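Local coordinates for protein tonb-dependent siderophore receptor (Acinetobacter baumannii, PDB 5FP1) that probably takes part in the first step of iron uptake by binding iron-chelating siderophores at the outer membrane, at residues N160-T165 and G184-K189. Sequence-based numbering, arbitrary orientation.
Sequences NYQRIT and GHQNEK
R163 and H185 form a non-hydrogen-bonded antiparallel pair whose CA atoms are 4.4 Å apart, and both are buried. The flanking pairs, Q162 with Q186 and I164 with G184, are hydrogen-bonded, each with two N-H...O bonds, and these set the register; the straightest runs from G184 N to I164 O, with an angle of 172° at the hydrogen. On the face bearing R163 and H185 the packing is close. R163 places CG anti to its backbone N (chi1 -175°), bringing that carbon to 3.6 Å from H185 ND1, at the edge of the imidazole and in its plane. The guanidinium then turns its own edge to the same nitrogen, R163 NH1 standing 3.0 Å from H185 ND1, while NH1 also forms a salt bridge with E110 in the plug domain. The imidazole directs its edge at the face of the Y161 ring, a T-shaped pair with planes at 80° and centroids 5.3 Å apart. The rotation of the imidazole is held in part by H185 NE2, which donates in the ring plane to N187 OD1 at 2.8 Å. The other face is more open. The Q162 and Q186 side chains lie side by side, Q162 NE2 and Q186 OE1 being 3.1 Å apart at an angle too poor for a hydrogen bond. Beyond them, at the strand end, N160 ND2 donates to E188 OE2 at 2.8 Å from above the carboxylate plane, a single bond between an exposed and a partly exposed residue. R163 and Y161 reach plug residues such as T58, consistent with this face looking into the barrel and the exposed Q162/I164 face looking out: this is the open end, remote from the turn, of the antiparallel hairpin formed by strands 161-171 and 177-188 in the transmembrane beta-barrel of a TonB-dependent receptor.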
ATOM      1  N   ASN A 160       5.770 -24.685  -5.501  1.00 21.94           N
ATOM      2  CA  ASN A 160       4.919 -24.616  -6.686  1.00 23.54           C
ATOM      3  C   ASN A 160       4.729 -23.199  -7.220  1.00 24.12           C
ATOM      4  O   ASN A 160       3.660 -22.834  -7.666  1.00 24.69           O
ATOM      5  CB  ASN A 160       3.571 -25.282  -6.424  1.00 25.55           C
ATOM      6  CG  ASN A 160       3.709 -26.794  -6.286  1.00 42.33           C
ATOM      7  OD1 ASN A 160       4.403 -27.431  -7.075  1.00 40.02           O
ATOM      8  ND2 ASN A 160       3.089 -27.365  -5.265  1.00 40.01           N
ATOM      9  N   TYR A 161       5.805 -22.439  -7.194  1.00 21.97           N
ATOM     10  CA  TYR A 161       5.868 -21.137  -7.868  1.00 20.67           C
ATOM     11  C   TYR A 161       6.116 -21.319  -9.357  1.00 24.14           C
ATOM     12  O   TYR A 161       7.056 -22.014  -9.756  1.00 24.24           O
ATOM     13  CB  TYR A 161       7.001 -20.368  -7.224  1.00 20.88           C
ATOM     14  CG  TYR A 161       7.305 -18.977  -7.721  1.00 23.30           C
ATOM     15  CD1 TYR A 161       7.878 -18.769  -8.976  1.00 22.30           C
ATOM     16  CD2 TYR A 161       7.106 -17.869  -6.904  1.00 23.30           C
ATOM     17  CE1 TYR A 161       8.213 -17.505  -9.401  1.00 22.80           C
ATOM     18  CE2 TYR A 161       7.440 -16.596  -7.323  1.00 23.28           C
ATOM     19  CZ  TYR A 161       8.007 -16.417  -8.568  1.00 25.12           C
ATOM     20  OH  TYR A 161       8.356 -15.162  -8.996  1.00 25.03           O
ATOM     21  N   GLN A 162       5.262 -20.719 -10.179  1.00 21.16           N
ATOM     22  CA  GLN A 162       5.520 -20.591 -11.620  1.00 22.69           C
ATOM     23  C   GLN A 162       5.047 -19.247 -12.081  1.00 23.81           C
ATOM     24  O   GLN A 162       3.930 -18.849 -11.762  1.00 21.84           O
ATOM     25  CB  GLN A 162       4.766 -21.674 -12.414  1.00 26.16           C
ATOM     26  CG  GLN A 162       5.092 -23.093 -11.972  1.00 36.18           C
ATOM     27  CD  GLN A 162       4.059 -24.093 -12.468  1.00 53.74           C
ATOM     28  OE1 GLN A 162       3.555 -23.973 -13.578  1.00 52.43           O
ATOM     29  NE2 GLN A 162       3.731 -25.075 -11.639  1.00 70.76           N
ATOM     30  N   ARG A 163       5.873 -18.548 -12.847  1.00 21.61           N
ATOM     31  CA  ARG A 163       5.528 -17.209 -13.301  1.00 20.32           C
ATOM     32  C   ARG A 163       6.081 -16.960 -14.692  1.00 20.92           C
ATOM     33  O   ARG A 163       7.256 -17.228 -14.949  1.00 23.40           O
ATOM     34  CB  ARG A 163       6.119 -16.172 -12.337  1.00 19.86           C
ATOM     35  CG  ARG A 163       5.718 -14.737 -12.635  1.00 22.94           C
ATOM     36  CD  ARG A 163       6.393 -13.803 -11.656  1.00 20.84           C
ATOM     37  NE  ARG A 163       6.099 -12.389 -11.890  1.00 21.06           N
ATOM     38  CZ  ARG A 163       5.026 -11.742 -11.431  1.00 24.63           C
ATOM     39  NH1 ARG A 163       4.087 -12.379 -10.745  1.00 22.62           N
ATOM     40  NH2 ARG A 163       4.876 -10.451 -11.679  1.00 22.42           N
ATOM     41  N   ILE A 164       5.244 -16.466 -15.579  1.00 23.67           N
ATOM     42  CA  ILE A 164       5.696 -16.063 -16.907  1.00 24.00           C
ATOM     43  C   ILE A 164       5.232 -14.650 -17.133  1.00 24.67           C
ATOM     44  O   ILE A 164       4.066 -14.327 -16.890  1.00 20.58           O
ATOM     45  CB  ILE A 164       5.082 -16.980 -17.997  1.00 29.07           C
ATOM     46  CG1 ILE A 164       5.600 -18.407 -17.838  1.00 35.51           C
ATOM     47  CG2 ILE A 164       5.425 -16.466 -19.394  1.00 33.91           C
ATOM     48  CD1 ILE A 164       4.783 -19.448 -18.573  1.00 41.39           C
ATOM     49  N   THR A 165       6.141 -13.793 -17.572  1.00 27.38           N
ATOM     50  CA  THR A 165       5.758 -12.474 -18.042  1.00 27.96           C
ATOM     51  C   THR A 165       6.337 -12.248 -19.430  1.00 29.67           C
ATOM     52  O   THR A 165       7.387 -12.789 -19.765  1.00 26.67           O
ATOM     53  CB  THR A 165       6.312 -11.365 -17.134  1.00 28.71           C
ATOM     54  OG1 THR A 165       7.709 -11.525 -17.033  1.00 32.19           O
ATOM     55  CG2 THR A 165       5.729 -11.440 -15.736  1.00 29.97           C
ATOM     56  N   GLY A 184       1.133 -14.512 -16.247  1.00 21.42           N
ATOM     57  CA  GLY A 184       0.552 -15.713 -15.673  1.00 22.55           C
ATOM     58  C   GLY A 184       1.340 -16.105 -14.451  1.00 22.15           C
ATOM     59  O   GLY A 184       2.554 -16.220 -14.501  1.00 21.04           O
ATOM     60  N   HIS A 185       0.662 -16.314 -13.323  1.00 22.27           N
ATOM     61  CA  HIS A 185       1.379 -16.534 -12.075  1.00 19.93           C
ATOM     62  C   HIS A 185       0.646 -17.461 -11.131  1.00 22.00           C
ATOM     63  O   HIS A 185      -0.560 -17.363 -10.985  1.00 21.22           O
ATOM     64  CB  HIS A 185       1.601 -15.218 -11.345  1.00 22.38           C
ATOM     65  CG  HIS A 185       2.251 -15.376 -10.009  1.00 19.00           C
ATOM     66  ND1 HIS A 185       3.590 -15.166  -9.807  1.00 20.34           N
ATOM     67  CD2 HIS A 185       1.745 -15.761  -8.811  1.00 18.42           C
ATOM     68  CE1 HIS A 185       3.893 -15.437  -8.547  1.00 21.87           C
ATOM     69  NE2 HIS A 185       2.786 -15.782  -7.919  1.00 19.93           N
ATOM     70  N   GLN A 186       1.395 -18.339 -10.475  1.00 21.02           N
ATOM     71  CA  GLN A 186       0.861 -19.122  -9.342  1.00 21.79           C
ATOM     72  C   GLN A 186       1.951 -19.382  -8.350  1.00 21.93           C
ATOM     73  O   GLN A 186       3.134 -19.532  -8.722  1.00 21.29           O
ATOM     74  CB  GLN A 186       0.251 -20.455  -9.781  1.00 25.51           C
ATOM     75  CG  GLN A 186       1.250 -21.432 -10.378  1.00 28.27           C
ATOM     76  CD  GLN A 186       0.670 -22.833 -10.578  1.00 39.23           C
ATOM     77  OE1 GLN A 186       1.264 -23.826 -10.162  1.00 55.90           O
ATOM     78  NE2 GLN A 186      -0.478 -22.911 -11.206  1.00 41.57           N
ATOM     79  N   ASN A 187       1.570 -19.429  -7.076  1.00 19.53           N
ATOM     80  CA  ASN A 187       2.466 -19.892  -6.032  1.00 17.43           C
ATOM     81  C   ASN A 187       1.679 -20.295  -4.800  1.00 20.73           C
ATOM     82  O   ASN A 187       0.592 -19.758  -4.537  1.00 18.51           O
ATOM     83  CB  ASN A 187       3.526 -18.830  -5.666  1.00 19.93           C
ATOM     84  CG  ASN A 187       2.970 -17.686  -4.818  1.00 22.10           C
ATOM     85  OD1 ASN A 187       2.334 -16.771  -5.341  1.00 21.04           O
ATOM     86  ND2 ASN A 187       3.251 -17.714  -3.521  1.00 19.97           N
ATOM     87  N   GLU A 188       2.230 -21.237  -4.050  1.00 17.60           N
ATOM     88  CA  GLU A 188       1.778 -21.514  -2.696  1.00 19.85           C
ATOM     89  C   GLU A 188       2.587 -20.636  -1.775  1.00 20.10           C
ATOM     90  O   GLU A 188       3.740 -20.341  -2.064  1.00 20.05           O
ATOM     91  CB  GLU A 188       2.018 -22.972  -2.322  1.00 22.39           C
ATOM     92  CG  GLU A 188       1.220 -23.934  -3.160  1.00 26.27           C
ATOM     93  CD  GLU A 188       1.611 -25.378  -2.882  1.00 33.46           C
ATOM     94  OE1 GLU A 188       2.354 -25.645  -1.901  1.00 36.39           O
ATOM     95  OE2 GLU A 188       1.155 -26.229  -3.655  1.00 35.50           O
ATOM     96  N   LYS A 189       1.989 -20.209  -0.666  1.00 20.83           N
ATOM     97  CA  LYS A 189       2.723 -19.429   0.313  1.00 19.48           C
ATOM     98  C   LYS A 189       3.897 -20.279   0.804  1.00 21.08           C
ATOM     99  O   LYS A 189       3.715 -21.413   1.267  1.00 20.53           O
ATOM    100  CB  LYS A 189       1.836 -19.026   1.478  1.00 20.87           C
ATOM    101  CG  LYS A 189       2.537 -18.115   2.456  1.00 21.25           C
ATOM    102  CD  LYS A 189       1.639 -17.789   3.638  1.00 24.36           C
ATOM    103  CE  LYS A 189       2.338 -16.831   4.608  1.00 22.55           C
ATOM    104  NZ  LYS A 189       1.607 -16.705   5.902  1.00 24.63           N
TER